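Local coordinates for phosphate-binding protein PstS (Borrelia burgdorferi, PDB 4N13), which binds inorganic phosphate with micromolar affinity as the solute-binding lipoprotein of the PstSACB ABC transporter that imports phosphate, at residues I131-S136 with I184-L189; I90-P95 with E172-T177; S142-L147 with E157-Q162. All blocks are in the same frame, centred on the assembly; numbering follows the deposited sequence. Where two conformers were deposited one is given.

Contact 1. Residues I131-S136 with I184-L189; sequences INRDSS and IGYIGL. With SO4 (sulfate ion), chain B; EDO (1,2-ethanediol), chain F.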
# COMPACT_ATOMS: atom_id res chain seq x y z
N ILE A 131 3.00 16.04 -9.64
CA ILE A 131 4.10 15.89 -8.69
C ILE A 131 4.26 14.40 -8.45
O ILE A 131 3.33 13.73 -7.98
CB ILE A 131 3.77 16.60 -7.38
CG1 ILE A 131 3.57 18.11 -7.64
CG2 ILE A 131 4.87 16.37 -6.36
CD1 ILE A 131 2.82 18.83 -6.52
N ASN A 132 5.40 13.86 -8.85
CA ASN A 132 5.68 12.44 -8.73
C ASN A 132 6.70 12.18 -7.64
O ASN A 132 7.41 13.09 -7.20
CB ASN A 132 6.21 11.89 -10.06
CG ASN A 132 5.95 10.40 -10.24
OD1 ASN A 132 5.33 9.75 -9.41
ND2 ASN A 132 6.45 9.85 -11.34
N ARG A 133 6.75 10.95 -7.16
CA ARG A 133 7.80 10.50 -6.27
C ARG A 133 9.00 9.96 -7.04
O ARG A 133 8.90 9.61 -8.21
CB ARG A 133 7.26 9.43 -5.30
CG ARG A 133 6.35 10.00 -4.25
CD ARG A 133 7.05 10.98 -3.30
NE ARG A 133 8.27 10.42 -2.76
CZ ARG A 133 8.35 9.54 -1.76
NH1 ARG A 133 7.26 9.15 -1.12
NH2 ARG A 133 9.51 9.05 -1.40
N ASP A 134 10.12 9.89 -6.35
CA ASP A 134 11.34 9.32 -6.90
C ASP A 134 11.15 7.82 -7.18
O ASP A 134 10.44 7.12 -6.44
CB ASP A 134 12.49 9.55 -5.92
CG ASP A 134 12.23 8.94 -4.57
OD1 ASP A 134 11.30 9.39 -3.85
OD2 ASP A 134 12.98 8.00 -4.22
N SER A 135 11.77 7.34 -8.24
CA SER A 135 11.48 6.00 -8.74
C SER A 135 11.99 4.90 -7.83
O SER A 135 11.59 3.75 -7.97
CB SER A 135 12.06 5.84 -10.14
OG SER A 135 13.46 6.02 -10.11
N SER A 136 12.87 5.24 -6.89
CA SER A 136 13.35 4.27 -5.91
C SER A 136 12.37 4.03 -4.76
O SER A 136 12.53 3.07 -4.00
CB SER A 136 14.69 4.73 -5.33
OG SER A 136 15.69 4.79 -6.34
N ILE A 184 -1.24 18.00 -8.57
CA ILE A 184 -1.73 16.75 -8.01
C ILE A 184 -0.52 15.89 -7.66
O ILE A 184 0.43 15.78 -8.45
CB ILE A 184 -2.70 16.01 -8.98
CG1 ILE A 184 -3.18 14.69 -8.36
CG2 ILE A 184 -2.08 15.77 -10.37
CD1 ILE A 184 -4.30 14.04 -9.14
N GLY A 185 -0.57 15.25 -6.50
CA GLY A 185 0.44 14.31 -6.06
C GLY A 185 -0.18 13.18 -5.25
O GLY A 185 -1.39 13.19 -5.01
N TYR A 186 0.65 12.25 -4.80
CA TYR A 186 0.17 11.15 -3.98
C TYR A 186 1.02 10.95 -2.76
O TYR A 186 2.23 11.13 -2.79
CB TYR A 186 0.07 9.83 -4.75
CG TYR A 186 1.32 9.39 -5.49
CD1 TYR A 186 2.30 8.64 -4.85
CD2 TYR A 186 1.51 9.70 -6.82
CE1 TYR A 186 3.42 8.22 -5.52
CE2 TYR A 186 2.65 9.27 -7.50
CZ TYR A 186 3.61 8.53 -6.83
OH TYR A 186 4.73 8.06 -7.46
N ILE A 187 0.36 10.60 -1.66
CA ILE A 187 0.98 10.40 -0.36
C ILE A 187 0.37 9.21 0.36
O ILE A 187 -0.74 8.80 0.05
CB ILE A 187 0.85 11.67 0.55
CG1 ILE A 187 -0.62 12.01 0.80
CG2 ILE A 187 1.61 12.84 -0.04
CD1 ILE A 187 -0.86 13.25 1.66
N GLY A 188 1.08 8.68 1.33
CA GLY A 188 0.52 7.66 2.18
C GLY A 188 -0.66 8.18 2.98
O GLY A 188 -0.70 9.34 3.38
N LEU A 189 -1.59 7.28 3.26
CA LEU A 189 -2.78 7.62 4.03
C LEU A 189 -2.45 8.29 5.37
O LEU A 189 -3.21 9.13 5.86
CB LEU A 189 -3.59 6.34 4.28
CG LEU A 189 -4.83 6.46 5.15
CD1 LEU A 189 -5.87 7.39 4.50
CD2 LEU A 189 -5.39 5.06 5.39
S SO4 B . 8.15 6.05 0.74
O1 SO4 B . 7.03 6.98 0.63
O2 SO4 B . 8.16 5.59 2.12
O3 SO4 B . 7.89 4.94 -0.16
O4 SO4 B . 9.35 6.78 0.40
C1 EDO F . 9.20 10.33 -13.99
O1 EDO F . 8.78 9.28 -13.11
C2 EDO F . 8.69 11.70 -13.53
O2 EDO F . 7.27 11.71 -13.45
O HOH W 1 3.43 12.29 -5.68
O HOH W 2 4.43 9.78 -1.53

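Contact 2. Residues I90-P95 with E172-T177; sequences IFITSP and EVIEKT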
# COMPACT_ATOMS: atom_id res chain seq x y z
N ILE A 90 -3.23 8.08 -1.11
CA ILE A 90 -4.29 9.03 -1.42
C ILE A 90 -3.72 10.11 -2.32
O ILE A 90 -2.51 10.35 -2.36
CB ILE A 90 -4.87 9.64 -0.13
CG1 ILE A 90 -3.86 10.54 0.58
CG2 ILE A 90 -5.31 8.51 0.79
CD1 ILE A 90 -4.36 11.15 1.89
N PHE A 91 -4.60 10.72 -3.09
CA PHE A 91 -4.24 11.76 -4.04
C PHE A 91 -4.69 13.12 -3.52
O PHE A 91 -5.85 13.30 -3.11
CB PHE A 91 -4.83 11.44 -5.40
CG PHE A 91 -4.05 10.37 -6.11
CD1 PHE A 91 -3.05 10.72 -7.00
CD2 PHE A 91 -4.23 9.03 -5.81
CE1 PHE A 91 -2.27 9.75 -7.63
CE2 PHE A 91 -3.44 8.06 -6.44
CZ PHE A 91 -2.48 8.44 -7.35
N ILE A 92 -3.77 14.06 -3.53
CA ILE A 92 -4.01 15.40 -3.04
C ILE A 92 -3.81 16.40 -4.17
O ILE A 92 -2.99 16.19 -5.08
CB ILE A 92 -3.12 15.78 -1.85
CG1 ILE A 92 -1.64 15.56 -2.13
CG2 ILE A 92 -3.54 14.97 -0.62
CD1 ILE A 92 -0.73 16.20 -1.11
N THR A 93 -4.58 17.48 -4.13
CA THR A 93 -4.46 18.52 -5.13
C THR A 93 -4.38 19.88 -4.48
O THR A 93 -4.77 20.08 -3.32
CB THR A 93 -5.64 18.53 -6.14
OG1 THR A 93 -6.82 19.03 -5.51
CG2 THR A 93 -5.91 17.16 -6.71
N SER A 94 -3.91 20.84 -5.26
CA SER A 94 -4.02 22.22 -4.82
C SER A 94 -5.50 22.64 -4.73
O SER A 94 -6.35 22.06 -5.38
CB SER A 94 -3.20 23.12 -5.72
OG SER A 94 -3.52 22.90 -7.06
N PRO A 95 -5.80 23.61 -3.88
CA PRO A 95 -7.22 23.81 -3.55
C PRO A 95 -8.04 24.61 -4.56
O PRO A 95 -9.24 24.75 -4.37
CB PRO A 95 -7.16 24.55 -2.20
CG PRO A 95 -5.83 25.22 -2.18
CD PRO A 95 -4.90 24.33 -2.95
N GLU A 172 7.34 16.27 1.41
CA GLU A 172 7.62 17.15 0.28
C GLU A 172 6.52 17.14 -0.79
O GLU A 172 6.33 18.16 -1.46
CB GLU A 172 8.98 16.88 -0.35
CG GLU A 172 9.39 17.87 -1.43
CD GLU A 172 9.22 19.33 -1.07
OE1 GLU A 172 9.28 19.70 0.12
OE2 GLU A 172 9.02 20.11 -2.02
N VAL A 173 5.81 16.04 -0.99
CA VAL A 173 4.65 16.10 -1.87
C VAL A 173 3.66 17.15 -1.36
O VAL A 173 3.13 17.94 -2.14
CB VAL A 173 3.93 14.74 -2.05
CG1 VAL A 173 2.70 14.92 -2.95
CG2 VAL A 173 4.83 13.69 -2.62
N ILE A 174 3.39 17.15 -0.07
CA ILE A 174 2.48 18.11 0.52
C ILE A 174 2.99 19.54 0.31
O ILE A 174 2.23 20.40 -0.13
CB ILE A 174 2.27 17.79 2.02
CG1 ILE A 174 1.48 16.49 2.17
CG2 ILE A 174 1.55 18.91 2.72
CD1 ILE A 174 1.49 15.94 3.60
N GLU A 175 4.25 19.78 0.64
CA GLU A 175 4.77 21.13 0.48
C GLU A 175 4.75 21.59 -0.96
O GLU A 175 4.34 22.70 -1.28
CB GLU A 175 6.19 21.24 1.04
CG GLU A 175 6.66 22.69 1.08
CD GLU A 175 7.96 22.88 1.83
OE1 GLU A 175 7.91 22.92 3.07
OE2 GLU A 175 9.03 22.96 1.18
N LYS A 176 5.16 20.72 -1.87
CA LYS A 176 5.20 21.06 -3.28
C LYS A 176 3.79 21.34 -3.82
O LYS A 176 3.58 22.26 -4.59
CB LYS A 176 5.89 19.95 -4.08
CG LYS A 176 6.11 20.28 -5.56
CD LYS A 176 7.14 21.37 -5.80
CE LYS A 176 8.55 20.94 -5.46
NZ LYS A 176 9.52 22.05 -5.69
N THR A 177 2.81 20.53 -3.41
CA THR A 177 1.44 20.71 -3.86
C THR A 177 0.93 22.07 -3.37
O THR A 177 0.26 22.81 -4.11
CB THR A 177 0.55 19.56 -3.34
OG1 THR A 177 1.01 18.33 -3.88
CG2 THR A 177 -0.88 19.76 -3.77

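Contact 3. Residues S142-L147 with E157-Q162; sequences SIKDLL and EAQFRQ. With EDO (1,2-ethanediol), chain F.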
# COMPACT_ATOMS: atom_id res chain seq x y z
N SER A 142 4.18 1.37 -5.67
CA SER A 142 2.79 1.03 -5.41
C SER A 142 1.85 1.65 -6.43
O SER A 142 0.92 1.00 -6.89
CB SER A 142 2.40 1.45 -3.99
OG SER A 142 2.96 0.58 -3.02
N ILE A 143 2.08 2.91 -6.79
CA ILE A 143 1.21 3.57 -7.75
C ILE A 143 1.41 2.96 -9.14
O ILE A 143 0.46 2.73 -9.88
CB ILE A 143 1.44 5.10 -7.75
CG1 ILE A 143 0.99 5.70 -6.40
CG2 ILE A 143 0.73 5.75 -8.95
CD1 ILE A 143 -0.44 5.40 -5.98
N LYS A 144 2.66 2.67 -9.49
CA LYS A 144 2.91 2.03 -10.78
C LYS A 144 2.19 0.67 -10.86
O LYS A 144 1.57 0.34 -11.88
CB LYS A 144 4.41 1.88 -11.03
CG LYS A 144 4.74 1.20 -12.34
CD LYS A 144 6.12 1.58 -12.84
CE LYS A 144 6.60 0.65 -13.96
NZ LYS A 144 5.57 0.44 -15.02
N ASP A 145 2.27 -0.11 -9.79
CA ASP A 145 1.72 -1.45 -9.77
C ASP A 145 0.19 -1.45 -9.67
O ASP A 145 -0.47 -2.27 -10.30
CB ASP A 145 2.34 -2.25 -8.62
CG ASP A 145 3.83 -2.56 -8.87
OD1 ASP A 145 4.30 -2.40 -10.02
OD2 ASP A 145 4.51 -2.97 -7.91
N LEU A 146 -0.36 -0.54 -8.88
CA LEU A 146 -1.80 -0.54 -8.59
C LEU A 146 -2.60 0.15 -9.68
O LEU A 146 -3.76 -0.19 -9.90
CB LEU A 146 -2.07 0.16 -7.26
CG LEU A 146 -1.59 -0.59 -6.03
CD1 LEU A 146 -1.66 0.36 -4.85
CD2 LEU A 146 -2.40 -1.86 -5.78
N LEU A 147 -2.01 1.15 -10.32
CA LEU A 147 -2.72 1.94 -11.31
C LEU A 147 -2.17 1.72 -12.71
O LEU A 147 -2.86 1.17 -13.55
CB LEU A 147 -2.73 3.43 -10.93
CG LEU A 147 -3.74 3.82 -9.86
CD1 LEU A 147 -3.44 5.18 -9.24
CD2 LEU A 147 -5.13 3.82 -10.48
N GLU A 157 2.85 2.33 -22.41
CA GLU A 157 1.73 3.11 -21.88
C GLU A 157 1.76 3.18 -20.36
O GLU A 157 1.36 4.19 -19.78
CB GLU A 157 0.40 2.49 -22.32
CG GLU A 157 0.18 2.48 -23.83
CD GLU A 157 -0.80 1.41 -24.33
OE1 GLU A 157 -1.27 0.54 -23.55
OE2 GLU A 157 -1.10 1.45 -25.54
N ALA A 158 2.27 2.14 -19.72
CA ALA A 158 2.26 2.04 -18.26
C ALA A 158 3.53 2.66 -17.68
O ALA A 158 4.23 2.03 -16.86
CB ALA A 158 2.15 0.59 -17.82
N GLN A 159 3.88 3.84 -18.16
CA GLN A 159 4.99 4.60 -17.64
C GLN A 159 4.49 5.96 -17.19
O GLN A 159 3.55 6.51 -17.77
CB GLN A 159 6.06 4.76 -18.72
CG GLN A 159 6.64 3.44 -19.20
CD GLN A 159 7.14 2.55 -18.05
OE1 GLN A 159 7.80 3.03 -17.12
NE2 GLN A 159 6.82 1.26 -18.12
N PHE A 160 5.11 6.50 -16.16
CA PHE A 160 4.72 7.81 -15.67
C PHE A 160 5.07 8.90 -16.69
O PHE A 160 6.08 8.83 -17.40
CB PHE A 160 5.46 8.13 -14.36
CG PHE A 160 4.90 7.46 -13.13
CD1 PHE A 160 3.73 7.87 -12.56
CD2 PHE A 160 5.61 6.44 -12.53
CE1 PHE A 160 3.26 7.27 -11.40
CE2 PHE A 160 5.14 5.85 -11.38
CZ PHE A 160 3.97 6.28 -10.81
N ARG A 161 4.21 9.92 -16.75
CA ARG A 161 4.48 11.17 -17.45
C ARG A 161 5.89 11.59 -17.10
O ARG A 161 6.25 11.66 -15.94
CB ARG A 161 3.45 12.22 -17.00
CG ARG A 161 3.61 13.57 -17.63
CD ARG A 161 2.53 14.51 -17.18
NE ARG A 161 2.89 15.87 -17.57
CZ ARG A 161 2.21 16.97 -17.24
NH1 ARG A 161 1.11 16.88 -16.52
NH2 ARG A 161 2.67 18.16 -17.62
N GLN A 162 6.71 11.84 -18.12
CA GLN A 162 8.14 11.99 -17.91
C GLN A 162 8.55 13.35 -17.36
O GLN A 162 9.61 13.48 -16.75
CB GLN A 162 8.91 11.66 -19.19
CG GLN A 162 8.89 10.17 -19.54
CD GLN A 162 9.50 9.30 -18.44
OE1 GLN A 162 10.71 9.32 -18.21
NE2 GLN A 162 8.65 8.53 -17.76
C1 EDO F . 9.20 10.33 -13.99
O1 EDO F . 8.78 9.28 -13.11
C2 EDO F . 8.69 11.70 -13.53
O2 EDO F . 7.27 11.71 -13.45

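Contact 1. Residues I131-S136 with I184-L189
Ile131 and Ile184 join two neighbouring parallel strands at one end: the N-H of Ile131 gives the O of Ile184 a nearly straight bond, N to O 2.8 Å. The strand axes diverge by 32°, and one residue further on a water takes over, donating to the O of Ile131 and accepting from the N of Tyr186. The CA of Gly185 lies 3.5 Å from the O of Ile131, a CA-H...O contact. Tyr186 bridges the widening gap. Its CG sits between the backbone N and the carbonyl carbon (chi1 53°), and OH donates to OD1 of Asn132 at 2.6 Å, close to the line of that C=O bond. The bridging water lies over the centre of one ring face. Arg133 sets its CG 3.7 Å from CE1 of the ring and bends at chi2 and chi3; its NH1 and NH2 bind two oxygens of a sulfate, probably from the crystallisation liquor, NH1 to O1 2.8 Å, while NH2 also forms a salt bridge with OD1 of Asp134. Ser139, a probable phosphate ligand, binds the same sulfate through OG, consistent with an anion site at the strand ends of a class II periplasmic-binding-protein lobe.

Contact 2. Residues I90-P95 with E172-T177
Ile92, on strand 80-93, meets helix 170-179 with its CD1; the helix packs on the sheet of this periplasmic-binding-protein lobe with its axis 9.0 Å from the strand and turned 26° from it. The close part is mostly apolar. CG1 of Ile92 stands between the backbone N and the carbonyl carbon (chi1 53°), and CD1 beyond it touches three helix side chains: it lies 4.0 Å from CG1 of Ile174, whose side chain crosses at about a right angle, 4.1 Å from CG1 of Val173 and 3.9 Å from OG1 of Thr177. Near the strand end Thr177 makes the tighter approach, laying its methyl CG2 3.5 Å from the backbone N of Ser94. No hydrogen bond joins the two segments; OG of Ser94 turns instead to Glu96 and to the N of Ser183. The solvent side of the helix takes no part in the contact: Glu175 is exposed and Lys176 partly so, the latter resting on Ile165 and Val167 of strand 165-167. The hydroxyl of Thr177 is satisfied within its own helix, where OG1 donates to the O of Val173 at 2.8 Å while the N of Thr177 reaches that oxygen from the opposite face of the carbonyl plane.

Contact 3. Residues S142-L147 with E157-Q162
Lys144 starts with CG anti to its backbone N (chi1 179°) and stays extended until a bend at chi4 (47°) sets NZ beside the carbonyl of Ala158. On the preceding helix residue, Ile143 holds CG2 anti to the backbone N, and this methyl comes to the edge of the Phe160 ring, near its plane, 3.8 Å from CZ, with the two side chains crossing at about a right angle. The ammonium of Lys144 donates to the O of Ala158 at 2.8 Å, approaching the oxygen head-on; Asn149 OD1 is a second acceptor for it. Ala158 is the centre of an inverse gamma turn, and the lysine bond holds its carbonyl. NE2 of Gln159 comes within 3.4 Å of NZ, but both groups are donors and no bond forms; the amide gives its N-H to the O of His155. Phe160 supplies the apolar half of the contact. CB of Lys144 approaches CE2 of the ring obliquely at 4.1 Å. The ring also meets Tyr140, with planes about 45° apart, and touches Phe130 and Asn132 of strand 129-133. An ethanediol, probably from the crystallisation liquor, donates from O2 to the O of Arg161. These contacts hold the irregular connection from helix 138-151 to strand 165-167 against its own helix, in the helix-to-strand return of a beta-alpha-beta crossover between the parallel strands 129-133 and 165-167.

In the fold
Contacts 1 and 2 share one sheet, their centres about 9 Å apart: strands 183-188 and 80-93 are antiparallel neighbours, with the O of Gly185 2.9 Å from the N of Ile92. The centres of contacts 1 and 3 are about 11 Å apart; Tyr186 CD1 meets Ile143 CG1 at 3.6 Å, and one ethanediol touches both contacts. Contacts 2 and 3, with centres about 18 Å apart, still meet through Phe91. Strand 129-133 leads into helix 138-151, and the sulfate held by Arg133 and Ser139 lies between Arg133 and the start of that helix, probably marking the phosphate site. The side chain of Arg133 is about 12 Å from that of Thr21, another probable phosphate ligand.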